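Local coordinates for hypothetical protein Atu2299 (Agrobacterium tumefaciens, PDB 2HLY), which is of unknown function but belongs to the DUF2026 family, placed in the CA clan of papain-like cysteine peptidases, at residues Y63-T68 with P104-G109. Numbering follows the deposited sequence.
Sequences YNLGGT and PAFSEG
F106 meets two side chains of strand 60-65 through neighbouring atoms along one side of its ring. Its CE2 lies 3.8 Å from CE2 of Y63, and its CD2 is 3.7 Å from the CD1 methyl of L65. The two rings meet obliquely, centroids 5.6 Å apart and planes at 44°, and the leucine methyl also comes in aslant to the phenylalanine ring. In L65, CG stands anti to the carbonyl carbon (chi1 -55°) and the chain then extends (chi2 172°), which carries CD1 out to F106. Around this trio, L70 and V115 each touch both L65 and F106, F72 packs on both aromatic rings, and F120 meets Y63 edge-to-face. The Y63 hydroxyl is hydrogen-bonded to that of Y142 on the adjoining strand 140-144. Beyond L65 in the chain, the hairpin to strand 68-72 closes in a type I' turn, in which L65 N bonds T68 O at 2.7 Å; N64 OD1 takes the N-H of G67 at 2.8 Å, an Asx motif. With no hydrogen bond between the segments, this buried join of the three-stranded sheet to the loop between strands 97-100 and 120-123 rests on the apolar fit of F106 against Y63 and L65, without a directional polar link.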
loop_
_atom_site.group_PDB
_atom_site.type_symbol
_atom_site.label_atom_id
_atom_site.label_comp_id
_atom_site.label_asym_id
_atom_site.label_seq_id
_atom_site.Cartn_x
_atom_site.Cartn_y
_atom_site.Cartn_z
ATOM N N TYR A 63 9.888 9.505 -0.943
ATOM C CA TYR A 63 9.197 10.143 0.171
ATOM C C TYR A 63 10.205 10.774 1.109
ATOM O O TYR A 63 11.260 10.183 1.356
ATOM C CB TYR A 63 8.480 9.082 1.000
ATOM C CG TYR A 63 7.366 8.374 0.292
ATOM C CD1 TYR A 63 6.110 8.982 0.190
ATOM C CD2 TYR A 63 7.543 7.079 -0.230
ATOM C CE1 TYR A 63 5.053 8.337 -0.450
ATOM C CE2 TYR A 63 6.483 6.424 -0.880
ATOM C CZ TYR A 63 5.247 7.064 -0.974
ATOM O OH TYR A 63 4.178 6.448 -1.594
ATOM N N ASN A 64 9.884 11.946 1.649
ATOM C CA ASN A 64 10.635 12.429 2.794
ATOM C C ASN A 64 9.857 12.004 4.029
ATOM O O ASN A 64 8.742 12.467 4.245
ATOM C CB ASN A 64 10.802 13.955 2.759
ATOM C CG ASN A 64 11.495 14.483 4.011
ATOM O OD1 ASN A 64 11.299 13.953 5.115
ATOM N ND2 ASN A 64 12.311 15.523 3.850
ATOM N N LEU A 65 10.430 11.090 4.806
ATOM C CA LEU A 65 9.773 10.604 6.006
ATOM C C LEU A 65 10.552 11.072 7.227
ATOM O O LEU A 65 11.551 10.462 7.609
ATOM C CB LEU A 65 9.631 9.080 5.957
ATOM C CG LEU A 65 8.903 8.525 4.712
ATOM C CD1 LEU A 65 9.001 7.004 4.686
ATOM C CD2 LEU A 65 7.454 9.011 4.584
ATOM N N GLY A 66 10.097 12.173 7.809
ATOM C CA GLY A 66 10.698 12.706 9.033
ATOM C C GLY A 66 12.143 13.139 8.869
ATOM O O GLY A 66 12.930 13.065 9.822
ATOM N N GLY A 67 12.495 13.575 7.658
ATOM C CA GLY A 67 13.845 14.082 7.382
ATOM C C GLY A 67 14.739 13.136 6.602
ATOM O O GLY A 67 15.803 13.544 6.121
ATOM N N THR A 68 14.324 11.877 6.476
ATOM C CA THR A 68 15.068 10.903 5.686
ATOM C C THR A 68 14.297 10.630 4.406
ATOM O O THR A 68 13.078 10.449 4.449
ATOM C CB THR A 68 15.265 9.565 6.443
ATOM O OG1 THR A 68 13.995 9.038 6.820
ATOM C CG2 THR A 68 16.075 9.788 7.716
ATOM N N PRO A 104 3.030 1.844 6.523
ATOM C CA PRO A 104 3.385 1.327 7.872
ATOM C C PRO A 104 4.490 0.253 7.870
ATOM O O PRO A 104 5.097 0.000 8.925
ATOM C CB PRO A 104 2.047 0.772 8.405
ATOM C CG PRO A 104 0.990 1.570 7.639
ATOM C CD PRO A 104 1.587 1.683 6.247
ATOM N N ALA A 105 4.744 -0.360 6.718
ATOM C CA ALA A 105 5.763 -1.392 6.583
ATOM C C ALA A 105 7.124 -0.831 6.178
ATOM O O ALA A 105 8.079 -1.597 6.000
ATOM C CB ALA A 105 5.307 -2.448 5.579
ATOM N N PHE A 106 7.222 0.488 6.010
ATOM C CA PHE A 106 8.473 1.090 5.533
ATOM C C PHE A 106 9.628 0.982 6.531
ATOM O O PHE A 106 10.772 1.277 6.182
ATOM C CB PHE A 106 8.276 2.552 5.143
ATOM C CG PHE A 106 7.505 2.767 3.856
ATOM C CD1 PHE A 106 7.223 1.719 2.972
ATOM C CD2 PHE A 106 7.092 4.049 3.514
ATOM C CE1 PHE A 106 6.521 1.965 1.780
ATOM C CE2 PHE A 106 6.402 4.295 2.319
ATOM C CZ PHE A 106 6.113 3.256 1.468
ATOM N N SER A 107 9.345 0.583 7.767
ATOM C CA SER A 107 10.427 0.340 8.731
ATOM C C SER A 107 11.315 -0.835 8.320
ATOM O O SER A 107 12.502 -0.869 8.650
ATOM C CB SER A 107 9.855 0.092 10.114
ATOM O OG SER A 107 8.868 1.066 10.402
ATOM N N GLU A 108 10.738 -1.807 7.623
ATOM C CA GLU A 108 11.478 -2.994 7.214
ATOM C C GLU A 108 12.365 -2.639 6.041
ATOM O O GLU A 108 11.923 -1.993 5.090
ATOM C CB GLU A 108 10.528 -4.109 6.803
ATOM C CG GLU A 108 9.491 -4.464 7.841
ATOM C CD GLU A 108 8.632 -5.645 7.418
ATOM O OE1 GLU A 108 9.192 -6.641 6.905
ATOM O OE2 GLU A 108 7.397 -5.574 7.603
ATOM N N GLY A 109 13.619 -3.050 6.120
ATOM C CA GLY A 109 14.545 -2.862 5.015
ATOM C C GLY A 109 15.206 -1.495 4.989
ATOM O O GLY A 109 15.950 -1.187 4.062
#